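Local structure of putative endo-1,4-beta-xylanase (Bacteroides thetaiotaomicron VPI-5482, 5MSX) at residues W76-T81 against V397-G402; A93-I98 against Y104-T109; Y215-G218 against Y223-A226; G254-G259 against C347-Y352; N271-Y276 against D309-L314. The protein probably hydrolyses glycosidic bonds in plant pectin glycans, as a family 43 glycoside hydrolase that also carries a calcium-binding F5/8 type C domain. One frame throughout, in Å; residues are numbered along the deposited sequence.

Contact 1 of 5, residues W76-T81 against V397-G402; sequences WSFDGT and VRPTAG. With EDO (1,2-ethanediol), chain B.
The extended backbone around F78 faces the 3-10 turn P399-A401 with no hydrogen bond between the two, so the F78 ring meets two side chains and one carbonyl. It lies at a domain junction: strand 78-79 belongs to the family 43 part, yet it pairs antiparallel with strand 425-436 of the F5/8 type C beta sandwich, whose 386-396 to 403-410 loop supplies the turn. F78 holds CG between its backbone N and carbonyl carbon (chi1 82°), which carries the ring away from the strand to present its far end to the turn. There CE1 meets P399 CB at 3.8 Å and CZ meets T400 CG2 at 3.6 Å, both side chains crossing the phenylalanine at about a right angle. An all-carbon ring suits the proline ring and the threonine methyl. Threonine serves two sides, since its methyl faces F78 while OG1 is hydrogen-bonded to the hydroxyl of Y55. Proline fits the first position of the turn, which is closed by the bond from G402 N to P399 O. An ethanediol modelled beside that oxygen, probably from the crystallisation liquor, is doubtfully placed. P399 O lies at the edge of the F78 ring, near its plane, 3.8 Å from CZ.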
# COMPACT_ATOMS: atom_id res chain seq x y z
N TRP C 76 14.33 10.83 27.98
CA TRP C 76 14.54 10.20 26.68
C TRP C 76 15.48 9.03 26.81
O TRP C 76 16.32 9.04 27.69
CB TRP C 76 15.16 11.23 25.72
CG TRP C 76 14.23 12.37 25.38
CD1 TRP C 76 14.06 13.53 26.08
CD2 TRP C 76 13.33 12.43 24.27
NE1 TRP C 76 13.10 14.31 25.47
CE2 TRP C 76 12.64 13.65 24.35
CE3 TRP C 76 13.02 11.55 23.21
CZ2 TRP C 76 11.65 14.04 23.41
CZ3 TRP C 76 12.06 11.93 22.26
CH2 TRP C 76 11.39 13.17 22.37
N SER C 77 15.35 8.02 25.95
CA SER C 77 16.30 6.92 25.93
C SER C 77 16.37 6.25 24.59
O SER C 77 15.51 6.42 23.75
CB SER C 77 15.95 5.90 27.02
OG SER C 77 14.66 5.36 26.81
N PHE C 78 17.44 5.50 24.38
CA PHE C 78 17.58 4.65 23.20
C PHE C 78 18.34 3.39 23.60
O PHE C 78 19.03 3.36 24.65
CB PHE C 78 18.30 5.36 22.05
CG PHE C 78 19.82 5.36 22.18
CD1 PHE C 78 20.46 6.33 22.94
CD2 PHE C 78 20.60 4.38 21.52
CE1 PHE C 78 21.85 6.30 23.07
CE2 PHE C 78 21.98 4.36 21.66
CZ PHE C 78 22.61 5.33 22.44
N ASP C 79 18.22 2.38 22.74
CA ASP C 79 18.96 1.14 22.90
C ASP C 79 19.22 0.53 21.53
O ASP C 79 18.30 0.11 20.87
CB ASP C 79 18.19 0.16 23.80
CG ASP C 79 18.99 -1.11 24.11
OD1 ASP C 79 20.09 -1.33 23.55
OD2 ASP C 79 18.51 -1.90 24.93
N GLY C 80 20.49 0.47 21.12
CA GLY C 80 20.86 -0.08 19.83
C GLY C 80 20.49 0.81 18.65
O GLY C 80 20.14 2.00 18.82
N THR C 81 20.59 0.23 17.45
CA THR C 81 20.21 0.88 16.22
C THR C 81 18.84 0.36 15.79
O THR C 81 18.41 -0.71 16.24
CB THR C 81 21.24 0.71 15.10
OG1 THR C 81 20.76 1.33 13.90
CG2 THR C 81 21.58 -0.78 14.81
N VAL C 397 28.39 10.78 27.80
CA VAL C 397 28.75 11.51 26.58
C VAL C 397 29.16 10.52 25.47
O VAL C 397 29.84 9.51 25.75
CB VAL C 397 29.91 12.51 26.88
CG1 VAL C 397 30.44 13.12 25.59
CG2 VAL C 397 29.43 13.59 27.83
N ARG C 398 28.79 10.82 24.23
CA ARG C 398 28.92 9.90 23.09
C ARG C 398 28.34 8.49 23.38
O ARG C 398 29.01 7.47 23.16
CB ARG C 398 30.36 9.82 22.56
CG ARG C 398 30.41 9.22 21.15
CD ARG C 398 31.84 9.03 20.67
NE ARG C 398 32.45 10.31 20.31
CZ ARG C 398 33.72 10.48 19.95
NH1 ARG C 398 34.56 9.45 19.90
NH2 ARG C 398 34.16 11.68 19.63
N PRO C 399 27.07 8.44 23.81
CA PRO C 399 26.39 7.22 24.27
C PRO C 399 26.29 6.13 23.17
O PRO C 399 26.26 4.90 23.46
CB PRO C 399 25.02 7.74 24.67
CG PRO C 399 24.78 8.88 23.77
CD PRO C 399 26.11 9.56 23.73
N THR C 400 26.25 6.57 21.91
CA THR C 400 26.08 5.63 20.82
C THR C 400 27.34 4.82 20.53
O THR C 400 27.26 3.86 19.78
CB THR C 400 25.62 6.31 19.52
OG1 THR C 400 26.63 7.23 19.07
CG2 THR C 400 24.27 7.02 19.72
N ALA C 401 28.50 5.21 21.09
CA ALA C 401 29.73 4.40 20.95
C ALA C 401 29.89 3.37 22.05
O ALA C 401 30.82 2.55 21.99
CB ALA C 401 30.96 5.29 20.86
N GLY C 402 29.00 3.39 23.04
CA GLY C 402 28.94 2.37 24.08
C GLY C 402 29.87 2.68 25.23
O GLY C 402 30.91 3.32 25.04
C1 EDO B . 25.32 6.43 27.38
O1 EDO B . 24.57 6.70 28.56
C2 EDO B . 26.07 5.09 27.30
O2 EDO B . 26.78 4.76 26.10

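Contact 2 of 5, residues A93-I98 against Y104-T109. With EDO (1,2-ethanediol), chain G.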
# COMPACT_ATOMS: atom_id res chain seq x y z
N ALA C 93 20.09 13.01 8.71
CA ALA C 93 18.86 13.73 8.42
C ALA C 93 17.68 12.80 8.00
O ALA C 93 17.08 12.97 6.96
CB ALA C 93 19.15 14.79 7.38
N PRO C 94 17.38 11.81 8.83
CA PRO C 94 16.21 10.98 8.55
C PRO C 94 14.92 11.79 8.64
O PRO C 94 14.79 12.71 9.50
CB PRO C 94 16.21 9.96 9.70
CG PRO C 94 16.90 10.67 10.81
CD PRO C 94 17.89 11.60 10.19
N SER C 95 13.98 11.40 7.79
CA SER C 95 12.63 11.94 7.83
C SER C 95 11.94 11.46 9.08
O SER C 95 12.51 10.71 9.87
CB SER C 95 11.86 11.46 6.60
OG SER C 95 11.69 10.05 6.65
N LYS C 96 10.71 11.90 9.28
CA LYS C 96 9.79 11.21 10.18
C LYS C 96 9.49 9.79 9.68
O LYS C 96 9.69 9.49 8.49
CB LYS C 96 8.50 12.00 10.32
CG LYS C 96 8.73 13.19 11.23
CD LYS C 96 7.53 14.06 11.38
CE LYS C 96 8.03 15.45 11.72
NZ LYS C 96 6.88 16.24 12.13
N ALA C 97 9.11 8.92 10.61
CA ALA C 97 8.67 7.57 10.27
C ALA C 97 7.23 7.71 9.78
O ALA C 97 6.41 8.22 10.50
CB ALA C 97 8.73 6.67 11.50
N ILE C 98 6.96 7.32 8.54
CA ILE C 98 5.63 7.55 7.90
C ILE C 98 4.83 6.24 7.87
O ILE C 98 5.31 5.23 7.35
CB ILE C 98 5.82 8.08 6.46
CG1 ILE C 98 6.82 9.25 6.44
CG2 ILE C 98 4.48 8.51 5.86
CD1 ILE C 98 6.38 10.45 7.27
N TYR C 104 5.84 1.18 8.45
CA TYR C 104 6.55 2.44 8.68
C TYR C 104 7.67 2.59 7.66
O TYR C 104 8.47 1.67 7.46
CB TYR C 104 7.10 2.47 10.10
CG TYR C 104 6.01 2.58 11.11
CD1 TYR C 104 5.49 3.81 11.47
CD2 TYR C 104 5.42 1.42 11.68
CE1 TYR C 104 4.45 3.93 12.38
CE2 TYR C 104 4.37 1.53 12.63
CZ TYR C 104 3.90 2.79 12.96
OH TYR C 104 2.87 2.95 13.87
N TYR C 105 7.71 3.75 7.00
CA TYR C 105 8.76 4.11 6.05
C TYR C 105 9.60 5.29 6.61
O TYR C 105 9.06 6.18 7.26
CB TYR C 105 8.15 4.49 4.72
CG TYR C 105 7.40 3.39 4.02
CD1 TYR C 105 6.05 3.12 4.33
CD2 TYR C 105 8.01 2.64 3.02
CE1 TYR C 105 5.34 2.12 3.68
CE2 TYR C 105 7.31 1.61 2.36
CZ TYR C 105 5.99 1.37 2.70
OH TYR C 105 5.32 0.38 2.05
N ILE C 106 10.90 5.28 6.33
CA ILE C 106 11.77 6.37 6.70
C ILE C 106 12.74 6.61 5.56
O ILE C 106 13.06 5.69 4.80
CB ILE C 106 12.45 6.06 8.06
CG1 ILE C 106 12.94 7.36 8.73
CG2 ILE C 106 13.54 5.01 7.91
CD1 ILE C 106 13.15 7.20 10.22
N TYR C 107 13.15 7.87 5.38
CA TYR C 107 13.92 8.28 4.22
C TYR C 107 15.21 9.06 4.62
O TYR C 107 15.28 10.28 4.49
CB TYR C 107 13.04 9.08 3.29
CG TYR C 107 11.75 8.39 2.91
CD1 TYR C 107 10.67 8.37 3.78
CD2 TYR C 107 11.60 7.74 1.68
CE1 TYR C 107 9.48 7.74 3.45
CE2 TYR C 107 10.40 7.11 1.33
CZ TYR C 107 9.35 7.12 2.23
OH TYR C 107 8.15 6.52 1.95
N PRO C 108 16.23 8.33 5.10
CA PRO C 108 17.47 8.99 5.54
C PRO C 108 18.45 9.25 4.41
O PRO C 108 18.26 8.78 3.28
CB PRO C 108 18.00 8.03 6.58
CG PRO C 108 17.57 6.70 6.09
CD PRO C 108 16.21 6.91 5.50
N THR C 109 19.48 10.05 4.72
CA THR C 109 20.54 10.35 3.76
C THR C 109 21.78 9.56 4.17
O THR C 109 22.39 9.85 5.19
CB THR C 109 20.77 11.84 3.67
OG1 THR C 109 19.56 12.45 3.21
CG2 THR C 109 21.91 12.20 2.70
C1 EDO G . -0.08 4.72 13.05
O1 EDO G . 1.11 4.95 13.79
C2 EDO G . -1.12 4.34 14.08
O2 EDO G . -0.64 3.26 14.90
O HOH W 1 17.14 12.40 4.22
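Segments 93-98 and 104-109 run nearly antiparallel, their end-to-end directions 160° apart, but a single beta bridge joins them, at one end. There I98 and Y105 make an antiparallel hydrogen-bonded pair: I98 N reaches Y105 O at 2.7 Å, almost straight and in the carbonyl plane, and Y105 N returns to I98 O at 2.8 Å. Further along, a side chain takes over from the backbone. In S95 a chi1 of 66° turns OG back toward K96 and the facing segment, where it accepts a hydrogen bond of 2.9 Å from Y107 N and donates one of 2.8 Å to K96 O. Serine suits the place because one small hydroxyl can do both. The same OG lies at the edge of the Y107 ring, which I98 CG1 also meets edge-on. P94 and P108, neither able to donate a backbone bond, pack CB to CB at 4.1 Å, with I106 CD1 beside P94. Beyond them a water gives its two protons to A93 O and Y107 O and accepts from T109 OG1 at 2.6 Å, linking the two segments where no direct backbone bond joins them. At the other end Y104 OH is hydrogen-bonded to an ethanediol that also touches the second subunit. The hairpin belongs to the five-bladed beta propeller of family 43 enzymes: strand 113-119 pairs with segment 104-109, I98 and Y107 pack on strand 156-159, and K96 and Y104 lie against strand 37-42.

Contact 3 of 5, residues Y215-G218 against Y223-A226; sequences YTIG and YQYA
Y215-I217 and Q224-A226 are the ends of strands 210-217 and 224-230 on either side of a beta-hairpin turn. Four backbone hydrogen bonds hold them together. Y215 and A226 form one hydrogen-bonded pair, with A226 N to Y215 O at 3.0 Å nearly along the C=O axis, and I217 and Q224 form the next, with I217 N to Q224 O at 2.8 Å. T216 and Y225 are the non-hydrogen-bonded pair between them, where T216 CA comes within 3.2 Å of Q224 O in a CA-H...O contact. The segments twist strongly, their axes 135° apart. Side chains cross the ladder on both faces of the sheet. On one, a chi1 of 62° lays the Y215 ring across the ladder and over A226, whose methyl lies 4.0 Å from the ring centroid in a CH-pi contact; alanine is small enough to fit under the ring. On the other, T216 CG2 sits over the Y225 ring, 3.7 Å from its centroid. This sheet, 203-207 through 245-247, is a blade of the family 43 propeller, and the predicted proton donor E200 stands beside it: T216 OG1 is hydrogen-bonded to E200 N, and Y223 OH makes a weak bond to E200 OE2. Y223 starts away from the opposite strand, but its chi1 of -116°, off the staggered positions, turns the ring back until CE1 touches T216 CB at 3.6 Å. G218 takes a positive phi, which glycine tolerates readily, and its carbonyl O lies 3.8 Å from Y223 CD1.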
# COMPACT_ATOMS: atom_id res chain seq x y z
N TYR C 215 11.98 26.35 4.79
CA TYR C 215 13.23 25.99 4.15
C TYR C 215 14.39 26.76 4.82
O TYR C 215 14.22 27.90 5.26
CB TYR C 215 13.12 26.28 2.65
CG TYR C 215 12.89 27.74 2.29
CD1 TYR C 215 11.62 28.30 2.33
CD2 TYR C 215 13.95 28.56 1.91
CE1 TYR C 215 11.41 29.64 2.03
CE2 TYR C 215 13.75 29.91 1.59
CZ TYR C 215 12.50 30.44 1.66
OH TYR C 215 12.32 31.77 1.37
N THR C 216 15.55 26.14 4.94
CA THR C 216 16.72 26.83 5.51
C THR C 216 17.39 27.72 4.51
O THR C 216 17.28 27.51 3.28
CB THR C 216 17.81 25.89 6.09
OG1 THR C 216 18.55 25.20 5.04
CG2 THR C 216 17.21 24.93 7.07
N ILE C 217 18.02 28.76 5.06
CA ILE C 217 18.91 29.67 4.37
C ILE C 217 20.21 29.78 5.23
O ILE C 217 20.14 29.71 6.45
CB ILE C 217 18.19 31.03 4.25
CG1 ILE C 217 17.10 30.95 3.18
CG2 ILE C 217 19.13 32.18 3.96
CD1 ILE C 217 17.52 30.28 1.89
N GLY C 218 21.37 29.96 4.59
CA GLY C 218 22.65 30.07 5.30
C GLY C 218 23.13 28.75 5.83
O GLY C 218 22.67 27.67 5.43
N TYR C 223 22.64 30.15 9.88
CA TYR C 223 21.44 29.34 9.62
C TYR C 223 20.17 30.11 10.02
O TYR C 223 20.13 30.72 11.10
CB TYR C 223 21.51 28.06 10.42
CG TYR C 223 21.58 26.74 9.70
CD1 TYR C 223 20.86 26.51 8.51
CD2 TYR C 223 22.27 25.66 10.26
CE1 TYR C 223 20.87 25.27 7.89
CE2 TYR C 223 22.26 24.40 9.64
CZ TYR C 223 21.55 24.22 8.46
OH TYR C 223 21.51 23.02 7.82
N GLN C 224 19.20 30.16 9.11
CA GLN C 224 17.86 30.69 9.37
C GLN C 224 16.82 29.77 8.72
O GLN C 224 17.13 29.03 7.75
CB GLN C 224 17.69 32.08 8.80
CG GLN C 224 18.70 33.10 9.29
CD GLN C 224 18.58 34.43 8.55
OE1 GLN C 224 18.76 34.48 7.37
NE2 GLN C 224 18.24 35.48 9.25
N TYR C 225 15.61 29.80 9.25
CA TYR C 225 14.45 29.23 8.55
C TYR C 225 13.61 30.39 8.03
O TYR C 225 13.33 31.37 8.75
CB TYR C 225 13.62 28.29 9.43
CG TYR C 225 13.91 26.82 9.31
CD1 TYR C 225 13.47 26.10 8.21
CD2 TYR C 225 14.65 26.13 10.29
CE1 TYR C 225 13.73 24.73 8.08
CE2 TYR C 225 14.93 24.77 10.16
CZ TYR C 225 14.44 24.07 9.05
OH TYR C 225 14.69 22.71 8.89
N ALA C 226 13.21 30.23 6.77
CA ALA C 226 12.21 31.08 6.13
C ALA C 226 11.06 30.19 5.68
O ALA C 226 11.13 28.95 5.80
CB ALA C 226 12.84 31.80 4.96

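Contact 4 of 5, residues G254-G259 against C347-Y352; sequences GIFGPG and CLRTEY
C347 SG stands anti to the backbone N (chi1 178°) and F256 CG beside its own N (chi1 -66°), two torsions that bring the sulfur squarely over the phenylalanine ring. SG lies 3.6 Å from the ring centroid, almost on the normal, and CB follows over the same face, 3.6 Å from F256 CE2. R349 bends at chi3 (-73°), and its side chain slides past F256 in the opposite direction, the guanidinium plane steep to the ring. NH1 therefore reaches the ring edge, 3.7 Å from CD1, while CD1 lies over a face of the guanidinium. NH1 also comes close to the carbonyl of G254, though not as a hydrogen bond; its charge is met by a salt bridge to E278, whose OE1 also accepts from F256 N. Cysteine suits this spot, since its small, polarisable sulfur can sit close over the centre of an aromatic face. With F256 replaced by an alanine, the C347 sulfur would probably lose the face it rests on and NH1 its ring edge, though R349 would keep E278 and G280. Loop 254-259 belongs to the catalytic domain and 347-352 to the F5/8 type C range, so a cysteine sulfur-aromatic interaction joins the two domains.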
# COMPACT_ATOMS: atom_id res chain seq x y z
N GLY C 254 22.09 34.47 23.23
CA GLY C 254 23.21 33.55 22.93
C GLY C 254 22.76 32.28 22.18
O GLY C 254 23.20 31.17 22.52
N ILE C 255 21.88 32.45 21.19
CA ILE C 255 21.36 31.33 20.38
C ILE C 255 21.70 31.55 18.92
O ILE C 255 21.14 32.43 18.29
CB ILE C 255 19.84 31.13 20.60
CG1 ILE C 255 19.60 30.74 22.07
CG2 ILE C 255 19.28 30.04 19.66
CD1 ILE C 255 18.16 30.93 22.53
N PHE C 256 22.65 30.76 18.42
CA PHE C 256 23.27 30.97 17.11
C PHE C 256 22.87 29.89 16.10
O PHE C 256 22.97 28.69 16.37
CB PHE C 256 24.79 30.97 17.26
CG PHE C 256 25.32 32.13 18.06
CD1 PHE C 256 25.44 32.05 19.44
CD2 PHE C 256 25.69 33.31 17.43
CE1 PHE C 256 25.92 33.12 20.18
CE2 PHE C 256 26.16 34.40 18.16
CZ PHE C 256 26.30 34.30 19.54
N GLY C 257 22.42 30.33 14.92
CA GLY C 257 22.25 29.45 13.77
C GLY C 257 21.18 28.40 14.02
O GLY C 257 21.49 27.21 14.00
N PRO C 258 19.93 28.83 14.31
CA PRO C 258 18.80 27.93 14.51
C PRO C 258 18.31 27.28 13.23
O PRO C 258 17.35 27.75 12.59
CB PRO C 258 17.73 28.82 15.14
CG PRO C 258 18.00 30.14 14.58
CD PRO C 258 19.52 30.23 14.53
N GLY C 259 18.96 26.18 12.87
CA GLY C 259 18.69 25.50 11.61
C GLY C 259 18.00 24.14 11.66
O GLY C 259 17.22 23.85 12.54
N CYS C 347 30.41 35.20 17.69
CA CYS C 347 30.00 34.00 18.41
C CYS C 347 31.17 33.39 19.18
O CYS C 347 31.86 32.50 18.67
CB CYS C 347 29.36 32.97 17.48
SG CYS C 347 28.90 31.46 18.38
N LEU C 348 31.34 33.83 20.42
CA LEU C 348 32.57 33.61 21.16
C LEU C 348 32.20 33.04 22.53
O LEU C 348 31.87 33.76 23.49
CB LEU C 348 33.31 34.93 21.28
CG LEU C 348 33.79 35.59 19.98
CD1 LEU C 348 34.19 37.07 20.17
CD2 LEU C 348 34.95 34.83 19.36
N ARG C 349 32.24 31.71 22.61
CA ARG C 349 31.78 31.01 23.78
C ARG C 349 32.83 30.10 24.34
O ARG C 349 33.74 29.68 23.64
CB ARG C 349 30.51 30.19 23.43
CG ARG C 349 29.39 31.09 22.94
CD ARG C 349 28.04 30.40 22.95
NE ARG C 349 27.90 29.42 21.89
CZ ARG C 349 26.73 28.93 21.47
NH1 ARG C 349 25.57 29.34 22.02
NH2 ARG C 349 26.71 28.04 20.48
N THR C 350 32.66 29.77 25.61
CA THR C 350 33.53 28.86 26.33
C THR C 350 32.67 27.79 27.00
O THR C 350 31.64 28.11 27.59
CB THR C 350 34.34 29.64 27.38
OG1 THR C 350 35.17 30.59 26.70
CG2 THR C 350 35.23 28.70 28.20
N GLU C 351 33.07 26.53 26.87
CA GLU C 351 32.44 25.42 27.57
C GLU C 351 33.36 24.95 28.69
O GLU C 351 34.55 24.71 28.45
CB GLU C 351 32.18 24.24 26.65
CG GLU C 351 31.35 23.16 27.35
CD GLU C 351 31.00 21.94 26.48
OE1 GLU C 351 31.49 21.81 25.33
OE2 GLU C 351 30.19 21.09 26.97
N TYR C 352 32.79 24.78 29.88
CA TYR C 352 33.49 24.20 31.02
C TYR C 352 32.99 22.79 31.21
O TYR C 352 31.92 22.40 30.68
CB TYR C 352 33.21 25.02 32.28
CG TYR C 352 33.71 26.45 32.19
CD1 TYR C 352 35.03 26.77 32.49
CD2 TYR C 352 32.85 27.49 31.78
CE1 TYR C 352 35.51 28.07 32.38
CE2 TYR C 352 33.32 28.80 31.67
CZ TYR C 352 34.65 29.08 31.96
OH TYR C 352 35.13 30.37 31.87

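Contact 5 of 5, residues N271-Y276 against D309-L314; sequences NYYFAY and DGVGAL. With EDO (1,2-ethanediol), chain D.
Y273 meets L314 and V311 through the well-packed half of this contact, while its hydroxyl marks the looser half. The tyrosine projects from strand 272-278, the middle of three strands, with CG beside the backbone N (chi1 -62°), toward loop 309-314. L314 approaches from the opposite direction and forks over it: CD1 lies above one ring face, 4.1 Å from the centroid in a CH-pi contact offset toward the rim, and CD2 reaches the phenol end, 3.4 Å from OH. V311 CG1 comes obliquely from the same side of the ring, 3.9 Å from CD1. Branched aliphatic residues suit this task, since each offers a methyl to the flat ring without needing a polar mate. F264 of the adjoining strand also meets the ring, their planes some 25° apart.

The outer side is different. Y273 is buried, but V311 and L314 are partly exposed and N271 fully so, and no hydrogen bond passes directly between the segments. An ethanediol, probably from the crystallisation liquor, fills in: its O2, lying in the ring plane, accepts from Y273 OH at 2.6 Å and donates to N271 OD1 at 2.9 Å, while its O1 donates to L314 O at 3.0 Å. Replacing Y273 by an alanine would probably leave the methyls of L314 and V311 without their ring and the ethanediol without its donor. Contact between strand and loop is thus apolar, and in this crystal the polar atoms at its rim, Y273 OH, N271 OD1 and L314 O, are linked through the diol.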
# COMPACT_ATOMS: atom_id res chain seq x y z
N ASN C 271 -1.30 22.35 19.48
CA ASN C 271 -0.11 22.93 20.07
C ASN C 271 1.02 22.53 19.17
O ASN C 271 1.35 21.35 19.10
CB ASN C 271 0.11 22.42 21.49
CG ASN C 271 -1.08 22.70 22.40
OD1 ASN C 271 -1.48 21.83 23.18
ND2 ASN C 271 -1.66 23.89 22.28
N TYR C 272 1.55 23.49 18.42
CA TYR C 272 2.68 23.20 17.53
C TYR C 272 3.99 23.60 18.22
O TYR C 272 4.02 24.53 19.03
CB TYR C 272 2.50 23.93 16.20
CG TYR C 272 1.51 23.29 15.28
CD1 TYR C 272 0.15 23.31 15.57
CD2 TYR C 272 1.93 22.60 14.15
CE1 TYR C 272 -0.77 22.70 14.73
CE2 TYR C 272 1.01 21.99 13.31
CZ TYR C 272 -0.32 22.04 13.61
OH TYR C 272 -1.23 21.42 12.79
N TYR C 273 5.05 22.87 17.87
CA TYR C 273 6.41 23.06 18.37
C TYR C 273 7.40 23.04 17.20
O TYR C 273 7.17 22.38 16.20
CB TYR C 273 6.79 21.96 19.38
CG TYR C 273 5.89 21.99 20.58
CD1 TYR C 273 6.15 22.82 21.67
CD2 TYR C 273 4.71 21.25 20.58
CE1 TYR C 273 5.27 22.88 22.75
CE2 TYR C 273 3.84 21.29 21.66
CZ TYR C 273 4.12 22.10 22.73
OH TYR C 273 3.21 22.13 23.75
N PHE C 274 8.48 23.78 17.38
CA PHE C 274 9.58 23.92 16.42
C PHE C 274 10.85 23.38 17.10
O PHE C 274 11.22 23.85 18.18
CB PHE C 274 9.74 25.41 16.06
CG PHE C 274 10.91 25.72 15.19
CD1 PHE C 274 10.96 25.26 13.85
CD2 PHE C 274 11.98 26.47 15.67
CE1 PHE C 274 12.03 25.58 13.03
CE2 PHE C 274 13.07 26.79 14.85
CZ PHE C 274 13.10 26.34 13.54
N ALA C 275 11.47 22.38 16.49
CA ALA C 275 12.74 21.85 16.97
C ALA C 275 13.79 22.30 16.03
O ALA C 275 13.56 22.33 14.82
CB ALA C 275 12.71 20.35 16.98
N TYR C 276 14.97 22.65 16.56
CA TYR C 276 16.05 23.15 15.72
C TYR C 276 17.43 22.78 16.28
O TYR C 276 17.62 22.62 17.47
CB TYR C 276 15.95 24.66 15.56
CG TYR C 276 15.99 25.41 16.88
CD1 TYR C 276 14.85 25.53 17.67
CD2 TYR C 276 17.17 25.99 17.35
CE1 TYR C 276 14.89 26.21 18.88
CE2 TYR C 276 17.21 26.66 18.57
CZ TYR C 276 16.07 26.77 19.33
OH TYR C 276 16.10 27.45 20.54
N ASP C 309 15.58 26.84 27.12
CA ASP C 309 14.91 26.36 28.34
C ASP C 309 14.06 25.13 28.10
O ASP C 309 13.82 24.40 29.03
CB ASP C 309 14.04 27.44 28.96
CG ASP C 309 14.83 28.68 29.31
OD1 ASP C 309 15.96 28.53 29.80
OD2 ASP C 309 14.34 29.81 29.11
N GLY C 310 13.64 24.88 26.85
CA GLY C 310 12.77 23.76 26.55
C GLY C 310 11.31 24.07 26.85
O GLY C 310 10.93 25.17 27.20
N VAL C 311 10.48 23.07 26.68
CA VAL C 311 9.03 23.23 26.79
C VAL C 311 8.45 22.33 27.88
O VAL C 311 7.24 22.22 27.99
CB VAL C 311 8.33 22.94 25.44
CG1 VAL C 311 8.67 24.02 24.43
CG2 VAL C 311 8.70 21.55 24.91
N GLY C 312 9.30 21.68 28.67
CA GLY C 312 8.85 20.82 29.78
C GLY C 312 8.14 19.59 29.27
O GLY C 312 8.36 19.14 28.11
N ALA C 313 7.28 19.04 30.11
CA ALA C 313 6.55 17.82 29.80
C ALA C 313 5.33 18.12 28.93
O ALA C 313 4.56 19.03 29.22
CB ALA C 313 6.13 17.09 31.09
N LEU C 314 5.15 17.34 27.86
CA LEU C 314 4.01 17.46 26.97
C LEU C 314 2.97 16.37 27.23
O LEU C 314 1.95 16.33 26.54
CB LEU C 314 4.47 17.43 25.52
CG LEU C 314 5.47 18.54 25.11
CD1 LEU C 314 5.68 18.52 23.61
CD2 LEU C 314 4.96 19.90 25.58
C1 EDO D . 0.22 18.95 25.62
O1 EDO D . 0.66 18.16 24.50
C2 EDO D . 0.82 20.35 25.51
O2 EDO D . 1.04 20.68 24.12

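Contacts 2 and 3, with centres 21 Å apart, stand at the predicted active site: the side chain of A93 lies about 3 Å from that of D154, and that of Y223 about 3 Å from that of E200, while each is about 4 Å from that of H260, a calcium ligand in a structure of this protein. Contacts 3, 4 and 5 form a continuous patch, for Y225 CE2 touches G259 O at 3.4 Å, Y225 CD2 touches F274 CZ at 3.6 Å, and P258 CB touches Y276 CD2 at 3.6 Å. Contacts 1 and 4 both join the catalytic part to the F5/8 type C domain, 25 Å apart between centres. The P399 side chain lies about 5 Å from that of W454, a residue of that domain's calcium site, and about 13 Å from the ion.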